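Local coordinates for protein TRAP dicarboxylate transporter, DctP subunit (Ochrobactrum anthropi, PDB 4P47) that probably binds a small organic solute in the periplasm and delivers it to a TRAP-type membrane transporter, at residues V102-V108 and L132-L136; L141-W147 and Q240-K246. All blocks are in the same frame, centred on the assembly; numbering follows the deposited sequence.

In this solute-binding protein a sheet and the layer covering it are built by different means. Interaction 2 joins strands 141-156 and 229-245 through backbone hydrogen bonds; interaction 1 packs segment 102-108 against 132-136, on helix 127-133, mainly through side chains and with no hydrogen bond. Their centres lie about 12 Å apart. The chain passes from 132-136 directly into strand 141-156, and the two contacts touch: Leu136 CB is 3.3 Å from Leu141 O, Leu132 CB 3.6 Å from Tyr146 OH, and Met133 SD 3.7 Å from Gly143 C. Phe105 also reaches Tyr146 and Ile241, so interaction 1 covers the sheet face carrying those residues. The ligand pocket is occupied by a C-terminus in this crystal.

Interaction 1: residues V102-V108 and L132-L136; sequences VKAFEAV and LMKRL
Side-chain packing can join two helical turns without any hydrogen bond, here burying 368 Å². Segment 102-108 forms a 3-10 turn over Lys103-Phe105 and keeps helical angles to Val108; in segment 132-136, Met133 to Leu136 form a type I turn. Leu132 (m, t) faces Phe105 (CA-CA 6.6 Å): its CD2 lies 3.6 Å from Ala104 CB, its CD1 3.9 Å from Val108 CG1, its O 3.4 Å from Phe105 CE1, and its CB sits over the Phe105 ring face, 4.0 Å from the centroid, as a CH-pi contact. Met133 turns away, onto Tyr146 and Ile241. Arg135, on the exposed side opposite Val102 (CA-CA 7.0 Å), points CB toward 102-108, 3.6 Å from Val102 CG1, with CD 3.7 Å from Ala104 CB, that methyl over one guanidinium face. Leu136 (m, t) sets CD2 3.9 Å from Phe105 CE1 and 4.3 Å from Val102 CG2. With Phe105 (chi1 m) also on Tyr146 and Ile241, a loop and a helix cover a sheet face, part of an alpha/beta domain's packing.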
# COMPACT_ATOMS: atom_id res chain seq x y z
N VAL A 102 -2.96 -15.63 -3.58
CA VAL A 102 -2.80 -15.57 -5.02
C VAL A 102 -1.42 -14.97 -5.25
O VAL A 102 -1.21 -13.78 -5.02
CB VAL A 102 -3.89 -14.69 -5.67
CG1 VAL A 102 -3.57 -14.40 -7.14
CG2 VAL A 102 -5.25 -15.34 -5.52
N LYS A 103 -0.47 -15.78 -5.68
CA LYS A 103 0.93 -15.35 -5.75
C LYS A 103 1.18 -14.13 -6.64
O LYS A 103 2.12 -13.36 -6.38
CB LYS A 103 1.80 -16.51 -6.23
CG LYS A 103 2.47 -17.23 -5.10
CD LYS A 103 3.54 -16.36 -4.45
CE LYS A 103 3.80 -16.82 -3.03
NZ LYS A 103 3.83 -18.30 -2.91
N ALA A 104 0.37 -13.96 -7.67
CA ALA A 104 0.54 -12.83 -8.57
C ALA A 104 0.49 -11.50 -7.81
O ALA A 104 1.11 -10.54 -8.27
CB ALA A 104 -0.50 -12.87 -9.68
N PHE A 105 -0.24 -11.44 -6.70
CA PHE A 105 -0.31 -10.20 -5.93
C PHE A 105 1.04 -9.77 -5.36
O PHE A 105 1.18 -8.60 -4.98
CB PHE A 105 -1.37 -10.29 -4.84
CG PHE A 105 -2.75 -9.95 -5.31
CD1 PHE A 105 -3.57 -10.93 -5.86
CD2 PHE A 105 -3.22 -8.67 -5.23
CE1 PHE A 105 -4.84 -10.61 -6.31
CE2 PHE A 105 -4.50 -8.36 -5.68
CZ PHE A 105 -5.31 -9.34 -6.22
N GLU A 106 2.04 -10.64 -5.31
CA GLU A 106 3.38 -10.21 -4.91
C GLU A 106 3.92 -9.14 -5.83
O GLU A 106 4.80 -8.36 -5.44
CB GLU A 106 4.30 -11.42 -4.87
CG GLU A 106 5.71 -11.17 -4.41
CD GLU A 106 6.48 -12.45 -4.24
OE1 GLU A 106 6.77 -13.10 -5.28
OE2 GLU A 106 6.77 -12.82 -3.10
N ALA A 107 3.37 -9.04 -7.04
CA ALA A 107 3.80 -8.01 -7.96
C ALA A 107 3.65 -6.60 -7.36
O ALA A 107 4.43 -5.70 -7.67
CB ALA A 107 3.05 -8.10 -9.31
N VAL A 108 2.64 -6.37 -6.51
CA VAL A 108 2.44 -5.01 -6.00
C VAL A 108 3.50 -4.61 -4.98
O VAL A 108 3.63 -3.44 -4.67
CB VAL A 108 1.04 -4.79 -5.38
CG1 VAL A 108 -0.07 -5.17 -6.37
CG2 VAL A 108 0.85 -5.50 -4.05
N LEU A 132 -5.25 -8.77 -11.76
CA LEU A 132 -5.01 -9.36 -10.46
C LEU A 132 -6.34 -9.72 -9.80
O LEU A 132 -6.50 -10.83 -9.28
CB LEU A 132 -4.22 -8.42 -9.55
CG LEU A 132 -2.72 -8.28 -9.85
CD1 LEU A 132 -2.11 -7.25 -8.94
CD2 LEU A 132 -2.03 -9.62 -9.68
N MET A 133 -7.29 -8.80 -9.81
CA MET A 133 -8.58 -9.04 -9.15
C MET A 133 -9.34 -10.22 -9.73
O MET A 133 -10.08 -10.89 -9.03
CB MET A 133 -9.46 -7.79 -9.19
CG MET A 133 -8.93 -6.70 -8.31
SD MET A 133 -10.10 -5.39 -8.00
CE MET A 133 -10.46 -4.86 -9.66
N LYS A 134 -9.16 -10.49 -11.01
CA LYS A 134 -9.81 -11.63 -11.63
C LYS A 134 -9.41 -12.97 -11.03
O LYS A 134 -10.12 -13.96 -11.17
CB LYS A 134 -9.57 -11.61 -13.15
CG LYS A 134 -10.32 -10.47 -13.82
CD LYS A 134 -10.75 -10.79 -15.24
CE LYS A 134 -9.72 -10.34 -16.26
NZ LYS A 134 -10.27 -10.44 -17.65
N ARG A 135 -8.28 -13.00 -10.34
CA ARG A 135 -7.78 -14.21 -9.71
C ARG A 135 -8.43 -14.48 -8.34
O ARG A 135 -8.20 -15.54 -7.74
CB ARG A 135 -6.25 -14.10 -9.55
CG ARG A 135 -5.52 -13.90 -10.89
CD ARG A 135 -4.03 -13.52 -10.75
NE ARG A 135 -3.43 -13.30 -12.07
CZ ARG A 135 -2.87 -14.27 -12.80
NH1 ARG A 135 -2.82 -15.51 -12.34
NH2 ARG A 135 -2.37 -13.99 -14.00
N LEU A 136 -9.23 -13.55 -7.84
CA LEU A 136 -9.74 -13.65 -6.48
C LEU A 136 -10.94 -14.59 -6.29
O LEU A 136 -11.01 -15.26 -5.27
CB LEU A 136 -10.03 -12.26 -5.89
CG LEU A 136 -8.75 -11.46 -5.61
CD1 LEU A 136 -9.14 -10.02 -5.25
CD2 LEU A 136 -7.92 -12.07 -4.49

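Interaction 2: residues L141-W147 and Q240-K246; sequences LIGLAYW and QIVMISK
Strands 141-147 and 240-245 run antiparallel at 157°, their axes 4.5 Å apart at closest approach. Hydrogen bonds join Ile142 N to Ile244 O and Ile244 N to Ile142 O (both 2.9 Å), and Trp147 N to Gln240 O and Gln240 N to Trp147 O (both 2.8 Å). Leu144 (phi/psi -106/-41) is the extra residue of a classic beta bulge: Leu144 N bonds Val242 O (2.8 Å), Val242 N bonds Ala145 O (2.9 Å). Trp147 (m, 3°) lays its five-membered ring over Val242 (t), CG2 3.4 Å from the centroid. On that face Ile142 CB (m, m) and Leu144 CD1 (m, t) lie 3.6 and 3.9 Å from Ile244 CG2 (t, t); Gln240 bonds Asn94. Across the sheet Tyr146 (m) sets CE1 3.9 Å from Ile241 CD1 (t, t) and bonds Gly129 through OH; Met243 (m, t, m) sets SD 4.3 Å from Leu141 CD1. A CB on Gly143 would crowd Ile241 CD1. Helices 254-288 (Trp147 face) and 76-85 (Met243 face) cover the pair, as in the periplasmic binding protein fold.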
# COMPACT_ATOMS: atom_id res chain seq x y z
N LEU A 141 -12.98 -14.68 -2.65
CA LEU A 141 -12.87 -13.23 -2.47
C LEU A 141 -13.28 -12.50 -3.74
O LEU A 141 -13.02 -12.99 -4.83
CB LEU A 141 -11.42 -12.88 -2.13
CG LEU A 141 -10.91 -13.46 -0.82
CD1 LEU A 141 -9.40 -13.37 -0.75
CD2 LEU A 141 -11.55 -12.75 0.39
N ILE A 142 -13.91 -11.34 -3.60
CA ILE A 142 -14.22 -10.48 -4.72
C ILE A 142 -13.52 -9.13 -4.49
O ILE A 142 -13.75 -8.47 -3.46
CB ILE A 142 -15.74 -10.21 -4.80
CG1 ILE A 142 -16.52 -11.53 -4.87
CG2 ILE A 142 -16.09 -9.30 -5.97
CD1 ILE A 142 -16.25 -12.37 -6.10
N GLY A 143 -12.71 -8.71 -5.45
CA GLY A 143 -12.07 -7.40 -5.39
C GLY A 143 -12.97 -6.31 -5.93
O GLY A 143 -13.59 -6.44 -6.99
N LEU A 144 -13.09 -5.21 -5.21
CA LEU A 144 -13.96 -4.11 -5.62
C LEU A 144 -13.21 -2.89 -6.16
O LEU A 144 -13.64 -2.28 -7.14
CB LEU A 144 -14.85 -3.70 -4.44
CG LEU A 144 -15.83 -4.76 -3.94
CD1 LEU A 144 -16.51 -4.28 -2.68
CD2 LEU A 144 -16.88 -5.07 -5.03
N ALA A 145 -12.10 -2.51 -5.53
CA ALA A 145 -11.36 -1.31 -5.89
C ALA A 145 -10.03 -1.34 -5.17
O ALA A 145 -9.86 -2.07 -4.18
CB ALA A 145 -12.13 -0.05 -5.50
N TYR A 146 -9.09 -0.56 -5.67
CA TYR A 146 -7.86 -0.28 -4.97
C TYR A 146 -7.93 1.12 -4.37
O TYR A 146 -8.32 2.08 -5.04
CB TYR A 146 -6.65 -0.38 -5.90
CG TYR A 146 -6.42 -1.76 -6.44
CD1 TYR A 146 -5.78 -2.72 -5.69
CD2 TYR A 146 -6.83 -2.11 -7.72
CE1 TYR A 146 -5.57 -4.00 -6.17
CE2 TYR A 146 -6.60 -3.38 -8.21
CZ TYR A 146 -5.97 -4.31 -7.44
OH TYR A 146 -5.73 -5.59 -7.91
N TRP A 147 -7.58 1.22 -3.09
CA TRP A 147 -7.45 2.50 -2.41
C TRP A 147 -5.95 2.68 -2.07
O TRP A 147 -5.12 1.85 -2.47
CB TRP A 147 -8.28 2.51 -1.13
CG TRP A 147 -9.78 2.49 -1.30
CD1 TRP A 147 -10.50 2.40 -2.45
CD2 TRP A 147 -10.72 2.55 -0.23
NE1 TRP A 147 -11.85 2.43 -2.16
CE2 TRP A 147 -12.00 2.50 -0.80
CE3 TRP A 147 -10.60 2.61 1.16
CZ2 TRP A 147 -13.15 2.52 -0.02
CZ3 TRP A 147 -11.73 2.65 1.93
CH2 TRP A 147 -12.99 2.59 1.35
N GLN A 240 -4.02 -0.47 -1.27
CA GLN A 240 -4.91 -1.33 -0.53
C GLN A 240 -5.97 -1.87 -1.46
O GLN A 240 -6.31 -1.24 -2.49
CB GLN A 240 -5.53 -0.61 0.64
CG GLN A 240 -4.45 -0.10 1.57
CD GLN A 240 -4.91 -0.05 2.99
OE1 GLN A 240 -6.02 0.40 3.29
NE2 GLN A 240 -4.05 -0.50 3.89
N ILE A 241 -6.44 -3.06 -1.20
CA ILE A 241 -7.55 -3.61 -1.98
C ILE A 241 -8.76 -3.73 -1.07
O ILE A 241 -8.69 -4.22 0.08
CB ILE A 241 -7.18 -4.95 -2.64
CG1 ILE A 241 -8.33 -5.44 -3.51
CG2 ILE A 241 -6.77 -5.98 -1.61
CD1 ILE A 241 -7.96 -6.60 -4.41
N VAL A 242 -9.89 -3.24 -1.57
CA VAL A 242 -11.18 -3.39 -0.92
C VAL A 242 -11.83 -4.66 -1.44
O VAL A 242 -11.97 -4.82 -2.67
CB VAL A 242 -12.09 -2.19 -1.23
CG1 VAL A 242 -13.45 -2.34 -0.55
CG2 VAL A 242 -11.42 -0.87 -0.82
N MET A 243 -12.19 -5.55 -0.53
CA MET A 243 -12.73 -6.85 -0.88
C MET A 243 -14.03 -7.13 -0.17
O MET A 243 -14.31 -6.60 0.92
CB MET A 243 -11.74 -7.95 -0.49
CG MET A 243 -10.47 -7.94 -1.31
SD MET A 243 -9.17 -9.06 -0.73
CE MET A 243 -8.79 -8.33 0.88
N ILE A 244 -14.82 -8.00 -0.79
CA ILE A 244 -16.03 -8.50 -0.20
C ILE A 244 -16.05 -10.03 -0.31
O ILE A 244 -15.53 -10.60 -1.26
CB ILE A 244 -17.27 -7.79 -0.86
CG1 ILE A 244 -18.56 -8.16 -0.15
CG2 ILE A 244 -17.37 -8.09 -2.36
CD1 ILE A 244 -19.67 -7.19 -0.45
N SER A 245 -16.60 -10.67 0.72
CA SER A 245 -16.71 -12.13 0.77
C SER A 245 -17.51 -12.66 -0.42
O SER A 245 -18.62 -12.21 -0.68
CB SER A 245 -17.38 -12.53 2.09
OG SER A 245 -17.76 -13.90 2.11
N LYS A 246 -16.98 -13.63 -1.15
CA LYS A 246 -17.74 -14.22 -2.27
C LYS A 246 -19.02 -14.93 -1.78
O LYS A 246 -20.05 -14.86 -2.45
CB LYS A 246 -16.88 -15.16 -3.09
CG LYS A 246 -17.61 -15.80 -4.27
CD LYS A 246 -16.65 -16.54 -5.18
CE LYS A 246 -17.35 -17.04 -6.45
NZ LYS A 246 -18.44 -18.00 -6.13